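Local coordinates for protein CmeC (Campylobacter jejuni, PDB 4MT4) that forms a trimeric outer-membrane channel of the outer membrane factor family, probably serving as the exit duct of an efflux system, at residues E171-L176 with L216-A221; N227-L232 with Y245-Y250. One frame throughout, in Å; residues are numbered along the deposited sequence.

Interaction 1: residues E171-L176 with L216-A221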
loop_
_atom_site.group_PDB
_atom_site.type_symbol
_atom_site.label_atom_id
_atom_site.label_comp_id
_atom_site.label_asym_id
_atom_site.label_seq_id
_atom_site.Cartn_x
_atom_site.Cartn_y
_atom_site.Cartn_z
ATOM N N GLU B 171 15.402 17.743 23.207
ATOM C CA GLU B 171 15.447 19.151 23.585
ATOM C C GLU B 171 14.157 19.604 24.259
ATOM O O GLU B 171 14.191 20.301 25.273
ATOM C CB GLU B 171 15.727 20.020 22.358
ATOM C CG GLU B 171 17.166 19.957 21.871
ATOM C CD GLU B 171 18.125 20.667 22.806
ATOM O OE1 GLU B 171 18.119 21.916 22.826
ATOM O OE2 GLU B 171 18.880 19.976 23.523
ATOM N N ASN B 172 13.022 19.209 23.692
ATOM C CA ASN B 172 11.729 19.555 24.269
ATOM C C ASN B 172 11.500 18.848 25.602
ATOM O O ASN B 172 10.882 19.406 26.509
ATOM C CB ASN B 172 10.597 19.218 23.297
ATOM C CG ASN B 172 10.537 20.171 22.121
ATOM O OD1 ASN B 172 11.092 21.268 22.167
ATOM N ND2 ASN B 172 9.853 19.759 21.060
ATOM N N GLU B 173 12.004 17.624 25.716
ATOM C CA GLU B 173 11.883 16.861 26.952
ATOM C C GLU B 173 12.716 17.481 28.069
ATOM O O GLU B 173 12.276 17.558 29.217
ATOM C CB GLU B 173 12.305 15.409 26.733
ATOM C CG GLU B 173 12.321 14.574 28.003
ATOM C CD GLU B 173 12.910 13.198 27.787
ATOM O OE1 GLU B 173 13.124 12.826 26.616
ATOM O OE2 GLU B 173 13.164 12.493 28.785
ATOM N N ASN B 174 13.922 17.922 27.725
ATOM C CA ASN B 174 14.819 18.539 28.694
ATOM C C ASN B 174 14.305 19.903 29.140
ATOM O O ASN B 174 14.462 20.291 30.297
ATOM C CB ASN B 174 16.225 18.673 28.111
ATOM C CG ASN B 174 17.308 18.350 29.122
ATOM O OD1 ASN B 174 17.682 19.190 29.940
ATOM N ND2 ASN B 174 17.821 17.127 29.067
ATOM N N ALA B 175 13.692 20.629 28.209
ATOM C CA ALA B 175 13.105 21.930 28.512
ATOM C C ALA B 175 11.896 21.762 29.423
ATOM O O ALA B 175 11.658 22.574 30.317
ATOM C CB ALA B 175 12.715 22.651 27.232
ATOM N N LEU B 176 11.137 20.700 29.187
ATOM C CA LEU B 176 9.961 20.400 29.993
ATOM C C LEU B 176 10.351 19.743 31.316
ATOM O O LEU B 176 9.548 19.685 32.247
ATOM C CB LEU B 176 8.993 19.509 29.211
ATOM C CG LEU B 176 8.027 20.265 28.296
ATOM C CD1 LEU B 176 7.497 19.372 27.190
ATOM C CD2 LEU B 176 6.879 20.821 29.117
ATOM N N LEU B 216 2.260 16.494 33.358
ATOM C CA LEU B 216 1.562 15.853 32.251
ATOM C C LEU B 216 2.261 16.144 30.927
ATOM O O LEU B 216 2.463 15.248 30.109
ATOM C CB LEU B 216 0.108 16.323 32.195
ATOM C CG LEU B 216 -0.758 15.753 31.071
ATOM C CD1 LEU B 216 -0.794 14.234 31.140
ATOM C CD2 LEU B 216 -2.162 16.332 31.133
ATOM N N GLN B 217 2.633 17.405 30.727
ATOM C CA GLN B 217 3.344 17.822 29.523
ATOM C C GLN B 217 4.721 17.174 29.454
ATOM O O GLN B 217 5.200 16.825 28.377
ATOM C CB GLN B 217 3.483 19.344 29.477
ATOM C CG GLN B 217 2.164 20.086 29.356
ATOM C CD GLN B 217 2.314 21.578 29.572
ATOM O OE1 GLN B 217 1.644 22.164 30.424
ATOM N NE2 GLN B 217 3.196 22.204 28.801
ATOM N N TYR B 218 5.346 17.015 30.614
ATOM C CA TYR B 218 6.667 16.405 30.713
ATOM C C TYR B 218 6.646 14.962 30.205
ATOM O O TYR B 218 7.451 14.589 29.350
ATOM C CB TYR B 218 7.162 16.458 32.163
ATOM C CG TYR B 218 8.592 15.997 32.374
ATOM C CD1 TYR B 218 9.484 15.901 31.312
ATOM C CD2 TYR B 218 9.045 15.654 33.641
ATOM C CE1 TYR B 218 10.785 15.476 31.509
ATOM C CE2 TYR B 218 10.340 15.230 33.848
ATOM C CZ TYR B 218 11.209 15.144 32.780
ATOM O OH TYR B 218 12.501 14.719 32.984
ATOM N N ASN B 219 5.722 14.160 30.725
ATOM C CA ASN B 219 5.626 12.752 30.345
ATOM C C ASN B 219 5.222 12.553 28.886
ATOM O O ASN B 219 5.548 11.534 28.279
ATOM C CB ASN B 219 4.642 12.027 31.262
ATOM C CG ASN B 219 5.229 11.736 32.630
ATOM O OD1 ASN B 219 6.392 11.349 32.747
ATOM N ND2 ASN B 219 4.429 11.924 33.673
ATOM N N GLU B 220 4.507 13.527 28.331
ATOM C CA GLU B 220 4.166 13.503 26.913
ATOM C C GLU B 220 5.424 13.661 26.072
ATOM O O GLU B 220 5.570 13.031 25.026
ATOM C CB GLU B 220 3.162 14.606 26.574
ATOM C CG GLU B 220 1.713 14.152 26.589
ATOM C CD GLU B 220 1.409 13.151 25.491
ATOM O OE1 GLU B 220 1.954 13.302 24.377
ATOM O OE2 GLU B 220 0.626 12.210 25.742
ATOM N N ALA B 221 6.332 14.507 26.545
ATOM C CA ALA B 221 7.595 14.751 25.858
ATOM C C ALA B 221 8.486 13.515 25.890
ATOM O O ALA B 221 9.164 13.206 24.913
ATOM C CB ALA B 221 8.311 15.935 26.475
#
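Leu176 and Ala221 form the core of this contact between two antiparallel helices, Leu176 CD1 lying 3.6 Å from Ala221 CB. The same CD1 also rests against the backbone O of Gln217, one turn earlier on the facing helix, while the second branch, CD2, touches Gln217 CB at 3.7 Å and comes near its NE2. With CG anti to its carbonyl carbon, beside the backbone N, Leu176 thus straddles the 217-221 turn, its side chain crossing that of Gln217 at about a right angle. The small Ala221 lets the backbone come close: its CB sits 3.7 Å from Glu173 CA, and Glu173 CA and Ala221 CA are 4.9 Å apart. On another flank Tyr218, CG anti to its backbone N (chi1 -173°), swings its ring along residues 173-176. Leu176 O stands 3.7 Å above one ring face, offset toward the rim; Glu173 O approaches Tyr218 CE1 obliquely at 3.4 Å, and CG of the extended Glu173 chain packs against the same carbon. The carboxylate and ring planes are 50° apart. Further out, Tyr218 has a cation-pi partner in Lys222, which also touches Glu173. Gln217 OE1 is hydrogen-bonded to Ser213, and Asn172 turns its amide to Asn429 and Asn430 on helix 411-445, which also packs on Leu176 through Leu422. The segment axes approach to 8.7 Å at 156°, within a helical hairpin of the long periplasmic coiled-coil barrel of the outer membrane factor fold. No hydrogen bond joins the two segments: van der Waals contact of Leu176 with Ala221 and Tyr218 makes this level of the hairpin, the ring merely packs against two carbonyl oxygens, and the Asn172 amide and Gln217 OE1 find partners outside the segments.

Interaction 2: residues N227-L232 with Y245-Y250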
loop_
_atom_site.group_PDB
_atom_site.type_symbol
_atom_site.label_atom_id
_atom_site.label_comp_id
_atom_site.label_asym_id
_atom_site.label_seq_id
_atom_site.Cartn_x
_atom_site.Cartn_y
_atom_site.Cartn_z
ATOM N N ASN B 227 9.139 7.525 20.995
ATOM C CA ASN B 227 8.588 7.182 19.688
ATOM C C ASN B 227 9.619 7.326 18.576
ATOM O O ASN B 227 9.668 6.512 17.653
ATOM C CB ASN B 227 7.369 8.052 19.377
ATOM C CG ASN B 227 6.703 7.674 18.067
ATOM O OD1 ASN B 227 5.956 6.697 17.998
ATOM N ND2 ASN B 227 6.967 8.449 17.021
ATOM N N TYR B 228 10.439 8.368 18.670
ATOM C CA TYR B 228 11.463 8.630 17.667
ATOM C C TYR B 228 12.735 7.841 17.952
ATOM O O TYR B 228 13.544 7.611 17.055
ATOM C CB TYR B 228 11.772 10.126 17.593
ATOM C CG TYR B 228 10.710 10.924 16.871
ATOM C CD1 TYR B 228 10.530 10.794 15.500
ATOM C CD2 TYR B 228 9.890 11.810 17.557
ATOM C CE1 TYR B 228 9.562 11.519 14.832
ATOM C CE2 TYR B 228 8.919 12.543 16.897
ATOM C CZ TYR B 228 8.761 12.392 15.534
ATOM O OH TYR B 228 7.798 13.116 14.869
ATOM N N LEU B 229 12.910 7.432 19.205
ATOM C CA LEU B 229 14.025 6.566 19.564
ATOM C C LEU B 229 13.804 5.195 18.938
ATOM O O LEU B 229 14.716 4.617 18.346
ATOM C CB LEU B 229 14.169 6.447 21.082
ATOM C CG LEU B 229 15.590 6.545 21.651
ATOM C CD1 LEU B 229 15.646 5.978 23.062
ATOM C CD2 LEU B 229 16.610 5.859 20.751
ATOM N N LYS B 230 12.583 4.685 19.075
ATOM C CA LYS B 230 12.195 3.422 18.457
ATOM C C LYS B 230 12.377 3.472 16.945
ATOM O O LYS B 230 12.893 2.534 16.341
ATOM C CB LYS B 230 10.740 3.085 18.791
ATOM C CG LYS B 230 10.111 2.062 17.854
ATOM C CD LYS B 230 8.592 2.074 17.948
ATOM C CE LYS B 230 7.963 1.208 16.867
ATOM N NZ LYS B 230 6.475 1.276 16.891
ATOM N N ALA B 231 11.947 4.579 16.346
ATOM C CA ALA B 231 12.040 4.767 14.902
ATOM C C ALA B 231 13.487 4.726 14.419
ATOM O O ALA B 231 13.776 4.195 13.350
ATOM C CB ALA B 231 11.385 6.080 14.499
ATOM N N LEU B 232 14.394 5.280 15.215
ATOM C CA LEU B 232 15.803 5.315 14.842
ATOM C C LEU B 232 16.453 3.940 14.996
ATOM O O LEU B 232 17.306 3.555 14.194
ATOM C CB LEU B 232 16.554 6.352 15.680
ATOM C CG LEU B 232 18.003 6.609 15.262
ATOM C CD1 LEU B 232 18.055 7.168 13.848
ATOM C CD2 LEU B 232 18.702 7.539 16.241
ATOM N N TYR B 245 17.014 -1.699 25.081
ATOM C CA TYR B 245 17.433 -1.002 26.294
ATOM C C TYR B 245 18.299 0.241 26.079
ATOM O O TYR B 245 18.300 1.145 26.913
ATOM C CB TYR B 245 18.173 -1.982 27.211
ATOM C CG TYR B 245 17.384 -3.237 27.512
ATOM C CD1 TYR B 245 16.227 -3.186 28.282
ATOM C CD2 TYR B 245 17.795 -4.472 27.027
ATOM C CE1 TYR B 245 15.502 -4.331 28.556
ATOM C CE2 TYR B 245 17.076 -5.622 27.298
ATOM C CZ TYR B 245 15.931 -5.546 28.062
ATOM O OH TYR B 245 15.211 -6.686 28.336
ATOM N N LYS B 246 19.034 0.296 24.973
ATOM C CA LYS B 246 19.973 1.396 24.764
ATOM C C LYS B 246 19.310 2.684 24.273
ATOM O O LYS B 246 18.170 2.677 23.811
ATOM C CB LYS B 246 21.065 0.981 23.781
ATOM C CG LYS B 246 22.053 -0.021 24.343
ATOM C CD LYS B 246 23.356 0.004 23.565
ATOM C CE LYS B 246 24.434 -0.797 24.272
ATOM N NZ LYS B 246 25.797 -0.331 23.898
ATOM N N ASN B 247 20.044 3.788 24.385
ATOM C CA ASN B 247 19.579 5.084 23.904
ATOM C C ASN B 247 20.461 5.601 22.774
ATOM O O ASN B 247 21.204 4.839 22.158
ATOM C CB ASN B 247 19.536 6.101 25.046
ATOM C CG ASN B 247 18.652 5.653 26.193
ATOM O OD1 ASN B 247 17.429 5.787 26.139
ATOM N ND2 ASN B 247 19.269 5.123 27.243
ATOM N N GLN B 248 20.384 6.901 22.506
ATOM C CA GLN B 248 21.136 7.489 21.403
ATOM C C GLN B 248 21.850 8.773 21.810
ATOM O O GLN B 248 21.213 9.761 22.178
ATOM C CB GLN B 248 20.208 7.765 20.218
ATOM C CG GLN B 248 20.890 8.448 19.042
ATOM C CD GLN B 248 21.949 7.578 18.392
ATOM O OE1 GLN B 248 21.769 6.371 18.240
ATOM N NE2 GLN B 248 23.063 8.191 18.009
ATOM N N SER B 249 23.178 8.748 21.745
ATOM C CA SER B 249 23.979 9.948 21.951
ATOM C C SER B 249 23.770 10.894 20.775
ATOM O O SER B 249 23.637 10.447 19.637
ATOM C CB SER B 249 25.461 9.598 22.100
ATOM O OG SER B 249 25.679 8.722 23.192
ATOM N N TYR B 250 23.741 12.195 21.042
ATOM C CA TYR B 250 23.442 13.159 19.988
ATOM C C TYR B 250 24.155 14.498 20.171
ATOM O O TYR B 250 24.890 14.704 21.137
ATOM C CB TYR B 250 21.931 13.389 19.905
ATOM C CG TYR B 250 21.336 14.029 21.140
ATOM C CD1 TYR B 250 20.964 13.261 22.235
ATOM C CD2 TYR B 250 21.145 15.403 21.209
ATOM C CE1 TYR B 250 20.420 13.844 23.364
ATOM C CE2 TYR B 250 20.602 15.994 22.330
ATOM C CZ TYR B 250 20.242 15.211 23.406
ATOM O OH TYR B 250 19.700 15.796 24.528
#
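Helix 201-236, part of the helical barrel of this outer membrane factor, is met here by the irregular chain that follows the short helix 240-245. Two leucines one turn apart, Leu229 and Leu232, direct their CB atoms at that chain. Leu229 has an unusual first torsion (chi1 -136°), which spreads its branches over successive residues: CD1 reaches Asn247 OD1 at 3.6 Å, and CD2 lies 4.1 Å from Gln248 CB. Asn247 holds CG beside its backbone N, crossing Leu229 obliquely. Leu232 instead has CG anti to its backbone N and presents CD2 to Gln248 CG at 3.7 Å, the two side chains crossing at about a right angle. Gln248 also starts anti to its backbone N but bends at chi2 (65°), so CB and CG face the leucines, OE1 still brushes Leu232 CD2, and NE2 turns back to its own chain. Around this patch, Lys233 NZ hydrogen-bonds to Asn247 O, and Arg370 of the second subunit hydrogen-bonds through NH2 to Lys246 O and packs on Leu229. The folded amide is held by Gln248 NE2 donating to Ser249 O at 2.8 Å, a bent bond (139° at the hydrogen) that arrives in the carbonyl plane.

From the N terminus, helix 129-195 supplies residues 171-176; the chain then turns and returns as helix 201-236, whose residues 216-221 close interaction 1 over a 39-residue, mostly helical excursion. Further along the same helix, residues 227-232 open interaction 2, which residues 245-250 close after only twelve residues, including helix 240-245. The loops neither nest nor cross but follow in series, their centres 16 Å apart. Helix 201-236 is their common element: interaction 1 pairs it with its hairpin partner, interaction 2 with the segment leading toward helix 273-293. Tyr250 returns to helix 129-195 by stacking on Tyr170, and both sites touch the second subunit.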